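Local coordinates for protein catalase (Exiguobacterium oxidotolerans, PDB 2J2M) that breaks hydrogen peroxide down to water and oxygen at haem groups, the iron being reached through a narrow main channel, in a tetrameric assembly, at residues Phe181-Ile186 with Gln436-Asn441; Glu426-Met431 with Asp467-Glu472; Ser200-Asn205 with Asp401-His406; Thr210-Leu215 with Leu265-Val270. All blocks are in the same frame, centred on the assembly; numbering follows the deposited sequence.

Contact 1. Residues Phe181-Ile186 with Gln436-Asn441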
loop_
_atom_site.group_PDB
_atom_site.type_symbol
_atom_site.label_atom_id
_atom_site.label_comp_id
_atom_site.label_asym_id
_atom_site.label_seq_id
_atom_site.Cartn_x
_atom_site.Cartn_y
_atom_site.Cartn_z
ATOM N N PHE A 181 21.318 24.187 -21.432
ATOM C CA PHE A 181 22.587 24.784 -21.017
ATOM C C PHE A 181 22.745 26.256 -21.374
ATOM O O PHE A 181 23.819 26.821 -21.156
ATOM C CB PHE A 181 23.774 23.944 -21.486
ATOM C CG PHE A 181 23.934 22.656 -20.723
ATOM C CD1 PHE A 181 23.527 21.450 -21.284
ATOM C CD2 PHE A 181 24.493 22.651 -19.445
ATOM C CE1 PHE A 181 23.671 20.259 -20.592
ATOM C CE2 PHE A 181 24.645 21.450 -18.728
ATOM C CZ PHE A 181 24.232 20.256 -19.303
ATOM N N THR A 182 21.694 26.890 -21.900
ATOM C CA THR A 182 21.598 28.348 -21.826
ATOM C C THR A 182 21.270 28.695 -20.364
ATOM O O THR A 182 21.131 27.795 -19.518
ATOM C CB THR A 182 20.524 28.993 -22.812
ATOM O OG1 THR A 182 19.180 28.636 -22.442
ATOM C CG2 THR A 182 20.795 28.624 -24.273
ATOM N N ASP A 183 21.137 29.976 -20.050
ATOM C CA ASP A 183 20.699 30.357 -18.702
ATOM C C ASP A 183 19.197 30.053 -18.487
ATOM O O ASP A 183 18.707 30.058 -17.334
ATOM C CB ASP A 183 21.050 31.818 -18.368
ATOM C CG ASP A 183 22.568 32.054 -18.205
ATOM O OD1 ASP A 183 23.374 31.098 -18.108
ATOM O OD2 ASP A 183 22.974 33.220 -18.176
ATOM N N GLU A 184 18.480 29.737 -19.572
ATOM C CA GLU A 184 17.073 29.303 -19.445
ATOM C C GLU A 184 16.928 27.967 -18.715
ATOM O O GLU A 184 15.812 27.561 -18.337
ATOM C CB GLU A 184 16.323 29.270 -20.778
ATOM C CG GLU A 184 14.815 29.335 -20.537
ATOM C CD GLU A 184 13.964 29.282 -21.801
ATOM O OE1 GLU A 184 14.531 29.020 -22.881
ATOM O OE2 GLU A 184 12.728 29.487 -21.687
ATOM N N GLY A 185 18.061 27.301 -18.508
ATOM C CA GLY A 185 18.120 26.133 -17.642
ATOM C C GLY A 185 17.886 26.432 -16.166
ATOM O O GLY A 185 17.536 25.536 -15.412
ATOM N N ILE A 186 18.086 27.674 -15.740
ATOM C CA ILE A 186 17.732 28.078 -14.372
ATOM C C ILE A 186 16.839 29.330 -14.368
ATOM O O ILE A 186 17.344 30.444 -14.251
ATOM C CB ILE A 186 18.978 28.337 -13.474
ATOM C CG1 ILE A 186 20.006 27.206 -13.609
ATOM C CG2 ILE A 186 18.542 28.556 -11.995
ATOM C CD1 ILE A 186 21.391 27.580 -13.154
ATOM N N GLN A 436 24.719 32.568 -26.671
ATOM C CA GLN A 436 25.743 31.661 -27.185
ATOM C C GLN A 436 26.951 31.565 -26.262
ATOM O O GLN A 436 27.572 30.506 -26.163
ATOM C CB GLN A 436 26.199 32.079 -28.574
ATOM C CG GLN A 436 25.159 31.896 -29.641
ATOM C CD GLN A 436 25.692 32.206 -31.029
ATOM O OE1 GLN A 436 26.667 32.947 -31.188
ATOM N NE2 GLN A 436 25.055 31.642 -32.039
ATOM N N MET A 437 27.280 32.669 -25.593
ATOM C CA MET A 437 28.396 32.688 -24.654
ATOM C C MET A 437 28.027 32.017 -23.318
ATOM O O MET A 437 28.843 31.288 -22.748
ATOM C CB MET A 437 28.946 34.113 -24.464
ATOM C CG MET A 437 30.250 34.201 -23.634
ATOM S SD MET A 437 31.590 33.053 -24.143
ATOM C CE MET A 437 32.640 34.145 -25.127
ATOM N N ALA A 438 26.800 32.245 -22.844
ATOM C CA ALA A 438 26.265 31.533 -21.674
ATOM C C ALA A 438 26.260 30.029 -21.915
ATOM O O ALA A 438 26.666 29.260 -21.042
ATOM C CB ALA A 438 24.852 32.021 -21.319
ATOM N N LEU A 439 25.809 29.623 -23.103
ATOM C CA LEU A 439 25.731 28.202 -23.461
ATOM C C LEU A 439 27.105 27.544 -23.436
ATOM O O LEU A 439 27.255 26.440 -22.914
ATOM C CB LEU A 439 25.070 28.010 -24.825
ATOM C CG LEU A 439 25.081 26.587 -25.409
ATOM C CD1 LEU A 439 24.099 25.673 -24.670
ATOM C CD2 LEU A 439 24.803 26.572 -26.905
ATOM N N LEU A 440 28.099 28.229 -24.006
ATOM C CA LEU A 440 29.474 27.728 -24.040
ATOM C C LEU A 440 30.044 27.582 -22.631
ATOM O O LEU A 440 30.587 26.542 -22.299
ATOM C CB LEU A 440 30.375 28.610 -24.939
ATOM C CG LEU A 440 31.863 28.242 -25.116
ATOM C CD1 LEU A 440 32.068 26.815 -25.676
ATOM C CD2 LEU A 440 32.592 29.286 -25.986
ATOM N N ASN A 441 29.890 28.596 -21.790
ATOM C CA ASN A 441 30.414 28.514 -20.425
ATOM C C ASN A 441 29.738 27.426 -19.572
ATOM O O ASN A 441 30.412 26.748 -18.799
ATOM C CB ASN A 441 30.464 29.904 -19.737
ATOM C CG ASN A 441 31.556 30.829 -20.352
ATOM O OD1 ASN A 441 32.665 30.962 -19.804
ATOM N ND2 ASN A 441 31.263 31.420 -21.521
#
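The backbones themselves come unusually close here: CA of T182 lies only 4.4 Å from CA of L439, and beside it a nearly linear CA-H...O contact reaches the carbonyl of F181. The contact joins the loop that follows helix 174-180, in the main catalase domain, to helix 433-447 of the C-terminal helical region, so the haem-catalase core and these helices meet main chain to main chain. CA of L439 sits 3.3 Å from O of F181, and the angle at its hydrogen is 177°. F181, the first residue to leave helical geometry, turns this carbonyl to the helix, where N442 also donates to it through ND2.

L439 supplies the apolar part. Its CG stands anti to the backbone N (chi1 172°), which brings CD1 alongside the start of the F181 side chain, 3.6 Å from CB of F181. Beyond CB the phenyl ring leaves L439 and packs on L443 and D446, further along the same helix.

On the other flank D183 holds its carboxylate beside A438, whose methyl faces the loop; CB of A438 lies 3.7 Å from OD1 of D183. The same OD1 accepts from ND2 of N442, so that one amide grips both the loop carbonyl and the carboxylate.

The loop is shaped locally by T182, whose methyl CG2 lies loosely beside CB of L439. Its OG1 bonds to O of H179 and closes an ST turn, accepting from N of E184 at 3.2 Å.

Contact 2. Residues Glu426-Met431 with Asp467-Glu472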
loop_
_atom_site.group_PDB
_atom_site.type_symbol
_atom_site.label_atom_id
_atom_site.label_comp_id
_atom_site.label_asym_id
_atom_site.label_seq_id
_atom_site.Cartn_x
_atom_site.Cartn_y
_atom_site.Cartn_z
ATOM N N GLU A 426 20.262 25.186 -36.029
ATOM C CA GLU A 426 19.397 26.358 -36.223
ATOM C C GLU A 426 19.084 27.048 -34.904
ATOM O O GLU A 426 19.162 28.273 -34.820
ATOM C CB GLU A 426 18.083 25.978 -36.908
ATOM C CG GLU A 426 18.227 25.403 -38.323
ATOM C CD GLU A 426 16.906 24.886 -38.849
ATOM O OE1 GLU A 426 16.070 25.723 -39.267
ATOM O OE2 GLU A 426 16.698 23.646 -38.831
ATOM N N VAL A 427 18.742 26.264 -33.875
ATOM C CA VAL A 427 18.520 26.815 -32.528
ATOM C C VAL A 427 19.761 27.560 -32.047
ATOM O O VAL A 427 19.645 28.691 -31.562
ATOM C CB VAL A 427 18.057 25.751 -31.474
ATOM C CG1 VAL A 427 18.095 26.341 -30.044
ATOM C CG2 VAL A 427 16.648 25.206 -31.802
ATOM N N TYR A 428 20.945 26.963 -32.198
ATOM C CA TYR A 428 22.160 27.684 -31.806
ATOM C C TYR A 428 22.287 29.051 -32.529
ATOM O O TYR A 428 22.495 30.097 -31.885
ATOM C CB TYR A 428 23.423 26.842 -32.027
ATOM C CG TYR A 428 24.701 27.575 -31.653
ATOM C CD1 TYR A 428 25.536 28.123 -32.633
ATOM C CD2 TYR A 428 25.060 27.739 -30.310
ATOM C CE1 TYR A 428 26.700 28.798 -32.280
ATOM C CE2 TYR A 428 26.202 28.399 -29.949
ATOM C CZ TYR A 428 27.023 28.933 -30.931
ATOM O OH TYR A 428 28.167 29.596 -30.548
ATOM N N ARG A 429 22.134 29.035 -33.853
ATOM C CA ARG A 429 22.320 30.241 -34.664
ATOM C C ARG A 429 21.220 31.291 -34.476
ATOM O O ARG A 429 21.450 32.471 -34.716
ATOM C CB ARG A 429 22.540 29.894 -36.150
ATOM C CG ARG A 429 23.930 29.294 -36.409
ATOM C CD ARG A 429 24.140 28.838 -37.843
ATOM N NE ARG A 429 23.172 27.827 -38.277
ATOM C CZ ARG A 429 23.357 26.509 -38.197
ATOM N NH1 ARG A 429 22.410 25.691 -38.640
ATOM N NH2 ARG A 429 24.473 26.005 -37.657
ATOM N N ARG A 430 20.043 30.861 -34.011
ATOM C CA ARG A 430 18.974 31.790 -33.634
ATOM C C ARG A 430 19.225 32.575 -32.326
ATOM O O ARG A 430 18.510 33.532 -32.032
ATOM C CB ARG A 430 17.635 31.048 -33.580
ATOM C CG ARG A 430 16.994 30.895 -34.949
ATOM C CD ARG A 430 16.096 29.685 -34.982
ATOM N NE ARG A 430 15.329 29.588 -36.230
ATOM C CZ ARG A 430 14.180 30.223 -36.471
ATOM N NH1 ARG A 430 13.639 31.022 -35.555
ATOM N NH2 ARG A 430 13.570 30.043 -37.636
ATOM N N MET A 431 20.243 32.174 -31.564
ATOM C CA MET A 431 20.566 32.787 -30.256
ATOM C C MET A 431 21.319 34.111 -30.406
ATOM O O MET A 431 22.096 34.275 -31.349
ATOM C CB MET A 431 21.445 31.845 -29.405
ATOM C CG MET A 431 20.786 30.571 -28.896
ATOM S SD MET A 431 21.919 29.510 -27.942
ATOM C CE MET A 431 20.999 27.972 -27.979
ATOM N N ASP A 467 26.499 22.804 -35.183
ATOM C CA ASP A 467 27.123 24.029 -35.602
ATOM C C ASP A 467 28.627 23.889 -35.441
ATOM O O ASP A 467 29.117 23.652 -34.335
ATOM C CB ASP A 467 26.615 25.193 -34.769
ATOM C CG ASP A 467 27.192 26.512 -35.222
ATOM O OD1 ASP A 467 28.187 26.976 -34.607
ATOM O OD2 ASP A 467 26.661 27.071 -36.202
ATOM N N ALA A 468 29.344 24.049 -36.546
ATOM C CA ALA A 468 30.788 23.842 -36.602
ATOM C C ALA A 468 31.567 24.780 -35.686
ATOM O O ALA A 468 32.518 24.346 -35.045
ATOM C CB ALA A 468 31.291 23.947 -38.056
ATOM N N SER A 469 31.166 26.050 -35.611
ATOM C CA SER A 469 31.879 27.013 -34.763
ATOM C C SER A 469 31.682 26.761 -33.266
ATOM O O SER A 469 32.627 26.920 -32.487
ATOM C CB SER A 469 31.564 28.467 -35.133
ATOM O OG SER A 469 30.288 28.869 -34.690
ATOM N N LEU A 470 30.478 26.349 -32.860
ATOM C CA LEU A 470 30.265 25.937 -31.469
ATOM C C LEU A 470 31.170 24.761 -31.123
ATOM O O LEU A 470 31.804 24.747 -30.060
ATOM C CB LEU A 470 28.795 25.566 -31.186
ATOM C CG LEU A 470 28.532 24.911 -29.809
ATOM C CD1 LEU A 470 28.894 25.845 -28.609
ATOM C CD2 LEU A 470 27.105 24.384 -29.680
ATOM N N GLY A 471 31.201 23.768 -32.010
ATOM C CA GLY A 471 32.035 22.594 -31.807
ATOM C C GLY A 471 33.513 22.948 -31.712
ATOM O O GLY A 471 34.233 22.367 -30.904
ATOM N N GLU A 472 33.958 23.904 -32.529
ATOM C CA GLU A 472 35.337 24.399 -32.466
ATOM C C GLU A 472 35.656 25.093 -31.129
ATOM O O GLU A 472 36.714 24.858 -30.529
ATOM C CB GLU A 472 35.631 25.354 -33.622
ATOM C CG GLU A 472 35.742 24.701 -34.990
ATOM C CD GLU A 472 35.722 25.736 -36.123
ATOM O OE1 GLU A 472 35.902 25.337 -37.307
ATOM O OE2 GLU A 472 35.519 26.952 -35.820
#
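A salt bridge and a CH-pi contact join helix 422-430 to the start of helix 468-477 in the C-terminal helical region, and the aspartate of the salt bridge also caps its own helix. The ionic link runs from NH2 of R429, which donates to OD2 of D467 at 2.8 Å, with D467 at the rim of the guanidinium and nearly in its plane. The bond uses the anti lone pair of OD2. A bend at chi3 (-59°) folds the arginine back, so that its CG and CD also pass close to that oxygen. NH2 has a second acceptor in O of A466.

The capping bond uses the other oxygen, OD1, whose anti lone pair takes N of L470 at 2.9 Å; OG of S469 donates to the same atom on its syn lone pair, at 2.8 Å. An alanine at D467 would probably cost the helix its side-chain cap and R429 this anionic partner. CG anti to the backbone N (chi1 -177°) aims the carboxylate across Y428, whose CE1 is 3.3 Å from OD1 of D467.

Apolar contact comes from L470, whose CB stands over one face of the Y428 ring, 4.0 Å from its centroid and 17° off the normal.

One carboxylate thus serves three donors, and the arginine charge together with the helix N-terminus is likely to stabilise its ionised form in this buried position.

Contact 3. Residues Ser200-Asn205 with Asp401-His406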
loop_
_atom_site.group_PDB
_atom_site.type_symbol
_atom_site.label_atom_id
_atom_site.label_comp_id
_atom_site.label_asym_id
_atom_site.label_seq_id
_atom_site.Cartn_x
_atom_site.Cartn_y
_atom_site.Cartn_z
ATOM N N SER A 200 2.942 17.930 -30.201
ATOM C CA SER A 200 1.731 18.265 -30.901
ATOM C C SER A 200 0.626 17.430 -30.269
ATOM O O SER A 200 0.868 16.312 -29.776
ATOM C CB SER A 200 1.832 17.926 -32.383
ATOM O OG SER A 200 2.142 16.539 -32.575
ATOM N N PHE A 201 -0.575 18.002 -30.264
ATOM C CA PHE A 201 -1.804 17.272 -29.977
ATOM C C PHE A 201 -2.721 17.408 -31.177
ATOM O O PHE A 201 -2.347 18.039 -32.205
ATOM C CB PHE A 201 -2.481 17.828 -28.717
ATOM C CG PHE A 201 -1.755 17.492 -27.455
ATOM C CD1 PHE A 201 -2.172 16.444 -26.662
ATOM C CD2 PHE A 201 -0.612 18.191 -27.080
ATOM C CE1 PHE A 201 -1.482 16.107 -25.499
ATOM C CE2 PHE A 201 0.075 17.849 -25.922
ATOM C CZ PHE A 201 -0.373 16.803 -25.143
ATOM N N LYS A 202 -3.904 16.799 -31.072
ATOM C CA LYS A 202 -4.923 16.937 -32.105
ATOM C C LYS A 202 -6.119 17.687 -31.539
ATOM O O LYS A 202 -6.607 17.383 -30.440
ATOM C CB LYS A 202 -5.369 15.567 -32.621
ATOM C CG LYS A 202 -4.348 14.868 -33.515
ATOM C CD LYS A 202 -4.728 13.407 -33.764
ATOM C CE LYS A 202 -3.980 12.874 -34.996
ATOM N NZ LYS A 202 -4.385 11.524 -35.467
ATOM N N TRP A 203 -6.586 18.679 -32.289
ATOM C CA TRP A 203 -7.851 19.319 -31.993
ATOM C C TRP A 203 -8.768 19.014 -33.167
ATOM O O TRP A 203 -8.364 19.133 -34.341
ATOM C CB TRP A 203 -7.654 20.812 -31.840
ATOM C CG TRP A 203 -7.087 21.259 -30.504
ATOM C CD1 TRP A 203 -6.600 20.468 -29.491
ATOM C CD2 TRP A 203 -6.932 22.616 -30.061
ATOM N NE1 TRP A 203 -6.171 21.244 -28.447
ATOM C CE2 TRP A 203 -6.364 22.566 -28.764
ATOM C CE3 TRP A 203 -7.249 23.867 -30.621
ATOM C CZ2 TRP A 203 -6.100 23.731 -28.013
ATOM C CZ3 TRP A 203 -6.964 25.013 -29.891
ATOM C CH2 TRP A 203 -6.391 24.942 -28.601
ATOM N N VAL A 204 -9.983 18.580 -32.842
ATOM C CA VAL A 204 -10.999 18.204 -33.806
ATOM C C VAL A 204 -12.162 19.175 -33.601
ATOM O O VAL A 204 -12.567 19.405 -32.449
ATOM C CB VAL A 204 -11.503 16.777 -33.519
ATOM C CG1 VAL A 204 -12.503 16.322 -34.574
ATOM C CG2 VAL A 204 -10.329 15.783 -33.415
ATOM N N ASN A 205 -12.684 19.758 -34.691
ATOM C CA ASN A 205 -13.869 20.635 -34.584
ATOM C C ASN A 205 -15.182 19.887 -34.733
ATOM O O ASN A 205 -15.199 18.639 -34.844
ATOM C CB ASN A 205 -13.804 21.892 -35.497
ATOM C CG ASN A 205 -13.774 21.553 -36.983
ATOM O OD1 ASN A 205 -14.305 20.531 -37.426
ATOM N ND2 ASN A 205 -13.130 22.409 -37.752
ATOM N N ASP A 401 -13.750 10.506 -32.601
ATOM C CA ASP A 401 -13.758 10.121 -34.009
ATOM C C ASP A 401 -12.549 9.293 -34.403
ATOM O O ASP A 401 -11.495 9.324 -33.736
ATOM C CB ASP A 401 -13.962 11.306 -34.946
ATOM C CG ASP A 401 -13.340 12.558 -34.423
ATOM O OD1 ASP A 401 -14.115 13.516 -34.126
ATOM O OD2 ASP A 401 -12.086 12.573 -34.306
ATOM N N THR A 402 -12.756 8.487 -35.448
ATOM C CA THR A 402 -11.685 7.725 -36.078
ATOM C C THR A 402 -10.551 8.674 -36.507
ATOM O O THR A 402 -10.784 9.828 -36.833
ATOM C CB THR A 402 -12.202 6.933 -37.306
ATOM O OG1 THR A 402 -12.640 7.853 -38.310
ATOM C CG2 THR A 402 -13.350 6.040 -36.943
ATOM N N GLN A 403 -9.323 8.177 -36.491
ATOM C CA GLN A 403 -8.185 8.926 -37.014
ATOM C C GLN A 403 -7.490 8.054 -38.074
ATOM O O GLN A 403 -7.721 6.850 -38.095
ATOM C CB GLN A 403 -7.242 9.284 -35.869
ATOM C CG GLN A 403 -7.685 10.476 -35.018
ATOM C CD GLN A 403 -7.785 11.759 -35.826
ATOM O OE1 GLN A 403 -6.814 12.185 -36.494
ATOM N NE2 GLN A 403 -8.974 12.377 -35.799
ATOM N N PRO A 404 -6.660 8.646 -38.957
ATOM C CA PRO A 404 -6.067 7.834 -40.031
ATOM C C PRO A 404 -4.914 6.955 -39.597
ATOM O O PRO A 404 -4.207 7.275 -38.649
ATOM C CB PRO A 404 -5.540 8.874 -41.037
ATOM C CG PRO A 404 -5.880 10.229 -40.481
ATOM C CD PRO A 404 -6.238 10.057 -39.039
ATOM N N LEU A 405 -4.742 5.844 -40.308
ATOM C CA LEU A 405 -3.539 5.012 -40.219
ATOM C C LEU A 405 -2.864 5.030 -41.568
ATOM O O LEU A 405 -3.546 4.893 -42.597
ATOM C CB LEU A 405 -3.900 3.575 -39.906
ATOM C CG LEU A 405 -4.286 3.191 -38.499
ATOM C CD1 LEU A 405 -4.448 1.686 -38.482
ATOM C CD2 LEU A 405 -3.201 3.668 -37.530
ATOM N N HIS A 406 -1.542 5.149 -41.563
ATOM C CA HIS A 406 -0.773 5.351 -42.786
ATOM C C HIS A 406 0.276 4.258 -43.079
ATOM O O HIS A 406 1.172 4.468 -43.877
ATOM C CB HIS A 406 -0.080 6.720 -42.736
ATOM C CG HIS A 406 -1.021 7.870 -42.532
ATOM N ND1 HIS A 406 -1.945 8.260 -43.485
ATOM C CD2 HIS A 406 -1.170 8.728 -41.488
ATOM C CE1 HIS A 406 -2.616 9.312 -43.041
ATOM N NE2 HIS A 406 -2.172 9.609 -41.830
HETATM O O HOH W 1 -16.307 15.946 -33.996
#
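Two flat groups carry this contact, the amide of Q403 and the carboxylate of D401. NZ of K202 stands above the carbonyl plane of Q403, 27° out of it, while the methyls of V204 meet the two oxygens of D401. K202 and V204 are alternate residues of strand 201-204 in the antiparallel catalase beta-barrel sheet, so both point from one side of the strand toward segment 401-406.

The lysine chain is extended beyond CG and meets Q403 tip to tip. NZ of K202 donates to OE1 of Q403 at 2.7 Å, the C=O...N angle being 114°. Q403 bends at chi2 (-61°), bringing its own CB and CG within reach of the ammonium as well. NZ also has a salt bridge to E328, so a buried charge is shared between an amide and a carboxylate. An alanine at K202 would probably cost Q403 this bond and E328 a salt bridge.

V204 sets CG1 3.3 Å from OD1 of D401. The other oxygen, OD2, receives a weak bond from NE2 of Q403 at 3.5 Å, a weak link between the two flat groups.

Segment 401-406 lies at subunit boundaries: Q403 and P404 pair antiparallel with a strand of a second subunit, and R23 of a third donates to O of D401. Beyond V204, a water 3.0 Å from O of N205 donates to it and also to OD1 of D401, 3.3 Å away.

Contact 4. Residues Thr210-Leu215 with Leu265-Val270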
loop_
_atom_site.group_PDB
_atom_site.type_symbol
_atom_site.label_atom_id
_atom_site.label_comp_id
_atom_site.label_asym_id
_atom_site.label_seq_id
_atom_site.Cartn_x
_atom_site.Cartn_y
_atom_site.Cartn_z
ATOM N N THR A 210 -9.615 17.515 -38.193
ATOM C CA THR A 210 -8.548 17.560 -37.180
ATOM C C THR A 210 -7.322 18.337 -37.629
ATOM O O THR A 210 -6.906 18.214 -38.758
ATOM C CB THR A 210 -8.253 16.162 -36.492
ATOM O OG1 THR A 210 -6.864 16.021 -36.184
ATOM C CG2 THR A 210 -8.708 15.005 -37.343
ATOM N N VAL A 211 -6.803 19.198 -36.752
ATOM C CA VAL A 211 -5.492 19.829 -36.971
ATOM C C VAL A 211 -4.512 19.412 -35.861
ATOM O O VAL A 211 -4.939 19.078 -34.747
ATOM C CB VAL A 211 -5.589 21.400 -37.034
ATOM C CG1 VAL A 211 -6.358 21.867 -38.284
ATOM C CG2 VAL A 211 -6.260 21.969 -35.758
ATOM N N TYR A 212 -3.217 19.430 -36.170
ATOM C CA TYR A 212 -2.152 19.342 -35.160
ATOM C C TYR A 212 -1.877 20.681 -34.487
ATOM O O TYR A 212 -1.712 21.707 -35.149
ATOM C CB TYR A 212 -0.834 18.837 -35.768
ATOM C CG TYR A 212 -0.855 17.376 -36.164
ATOM C CD1 TYR A 212 -0.794 16.367 -35.187
ATOM C CD2 TYR A 212 -0.924 17.005 -37.504
ATOM C CE1 TYR A 212 -0.801 15.032 -35.536
ATOM C CE2 TYR A 212 -0.941 15.660 -37.874
ATOM C CZ TYR A 212 -0.881 14.679 -36.878
ATOM O OH TYR A 212 -0.890 13.354 -37.230
ATOM N N ILE A 213 -1.782 20.650 -33.161
ATOM C CA ILE A 213 -1.592 21.885 -32.406
ATOM C C ILE A 213 -0.459 21.752 -31.390
ATOM O O ILE A 213 -0.245 20.675 -30.827
ATOM C CB ILE A 213 -2.909 22.350 -31.697
ATOM C CG1 ILE A 213 -3.230 21.442 -30.505
ATOM C CG2 ILE A 213 -4.091 22.392 -32.680
ATOM C CD1 ILE A 213 -2.783 22.006 -29.185
ATOM N N LYS A 214 0.255 22.859 -31.193
ATOM C CA LYS A 214 1.225 23.026 -30.114
ATOM C C LYS A 214 0.648 24.146 -29.219
ATOM O O LYS A 214 -0.077 25.054 -29.704
ATOM C CB LYS A 214 2.573 23.456 -30.700
ATOM C CG LYS A 214 3.831 22.701 -30.240
ATOM C CD LYS A 214 3.892 21.325 -30.843
ATOM C CE LYS A 214 5.206 21.026 -31.544
ATOM N NZ LYS A 214 6.478 20.897 -30.772
ATOM N N LEU A 215 0.962 24.071 -27.921
ATOM C CA LEU A 215 0.460 25.029 -26.948
ATOM C C LEU A 215 1.607 25.787 -26.333
ATOM O O LEU A 215 2.664 25.218 -26.090
ATOM C CB LEU A 215 -0.354 24.324 -25.877
ATOM C CG LEU A 215 -1.889 24.377 -25.849
ATOM C CD1 LEU A 215 -2.577 25.170 -26.978
ATOM C CD2 LEU A 215 -2.492 22.967 -25.694
ATOM N N LEU A 265 -1.029 23.249 -37.355
ATOM C CA LEU A 265 -0.377 22.609 -38.466
ATOM C C LEU A 265 -1.333 21.588 -39.045
ATOM O O LEU A 265 -1.715 20.631 -38.366
ATOM C CB LEU A 265 0.897 21.895 -37.993
ATOM C CG LEU A 265 1.600 21.028 -39.052
ATOM C CD1 LEU A 265 2.208 21.862 -40.212
ATOM C CD2 LEU A 265 2.657 20.158 -38.391
ATOM N N ASP A 266 -1.713 21.793 -40.302
ATOM C CA ASP A 266 -2.660 20.912 -40.959
ATOM C C ASP A 266 -2.003 19.546 -41.201
ATOM O O ASP A 266 -0.837 19.469 -41.625
ATOM C CB ASP A 266 -3.134 21.537 -42.245
ATOM C CG ASP A 266 -4.201 20.743 -42.899
ATOM O OD1 ASP A 266 -5.392 21.133 -42.792
ATOM O OD2 ASP A 266 -3.869 19.695 -43.504
ATOM N N PRO A 267 -2.724 18.456 -40.896
ATOM C CA PRO A 267 -2.148 17.121 -41.128
ATOM C C PRO A 267 -1.597 16.875 -42.547
ATOM O O PRO A 267 -0.654 16.087 -42.700
ATOM C CB PRO A 267 -3.312 16.185 -40.805
ATOM C CG PRO A 267 -4.057 16.963 -39.696
ATOM C CD PRO A 267 -4.059 18.371 -40.271
ATOM N N ALA A 268 -2.132 17.581 -43.548
ATOM C CA ALA A 268 -1.693 17.375 -44.937
ATOM C C ALA A 268 -0.341 17.993 -45.207
ATOM O O ALA A 268 0.224 17.749 -46.261
ATOM C CB ALA A 268 -2.704 17.882 -45.920
ATOM N N ASP A 269 0.187 18.762 -44.253
ATOM C CA ASP A 269 1.437 19.480 -44.441
ATOM C C ASP A 269 2.646 18.875 -43.702
ATOM O O ASP A 269 3.701 19.506 -43.681
ATOM C CB ASP A 269 1.289 20.936 -43.972
ATOM C CG ASP A 269 0.652 21.849 -45.006
ATOM O OD1 ASP A 269 0.113 22.895 -44.585
ATOM O OD2 ASP A 269 0.683 21.561 -46.224
ATOM N N VAL A 270 2.506 17.691 -43.099
ATOM C CA VAL A 270 3.531 17.160 -42.153
ATOM C C VAL A 270 4.888 16.770 -42.760
ATOM O O VAL A 270 5.931 16.847 -42.086
ATOM C CB VAL A 270 3.023 15.990 -41.287
ATOM C CG1 VAL A 270 1.945 16.459 -40.330
ATOM C CG2 VAL A 270 2.562 14.827 -42.143
#
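Y212 and L265 form an antiparallel hydrogen-bonded pair: N of Y212 donates to O of L265 at 2.9 Å and N of L265 to O of Y212 at 2.8 Å. Both acceptors are used in the carbonyl plane, and the second bond is the straighter, at 161° against 140°.

The two side chains share one face of the sheet, with CB of Y212 4.2 Å from CB of L265. CG of Y212 is anti to the carbonyl carbon (chi1 -71°), which sets the ring beside P267, the two side chains crossing obliquely. O of L265 and CA of P267 lie at the ring's edge, and CE2 of Y212 touches CB of P267 at 3.8 Å. CG1 of V270 reaches the same CE2 at 3.9 Å, while the phenol OH bonds to E328. P267 also meets the strand two residues earlier, its CD 3.2 Å from O of T210.

After L265 the chain leaves the sheet at once. D266 closes an Asx turn, OD2 accepting from N of A268 at 2.7 Å, at the start of the 3-10 segment 267-269. This is the end of strand 257-265 beside strand 210-219 in the antiparallel beta barrel of haem catalases.

In the fold
Contacts 3 and 4 sit together on the barrel sheet, their centres about 9 Å apart, joined by backbone bonds between neighbouring strands 201-204 and 210-219. Contacts 1 and 2 form a second group, centres about 13 Å apart, linked where Q436 bonds to O of Y428 and L439 packs on its ring. The groups stand well apart, contacts 1 and 3 about 37 Å between centres. Along the chain, contact 4 is nested within contact 3, which is nested within contact 1, whereas contacts 1 and 2 alternate. After the barrel the chain touches it again at 401-406 by a subunit boundary, then folds into C-terminal helices that dock on the loop after helix 174-180.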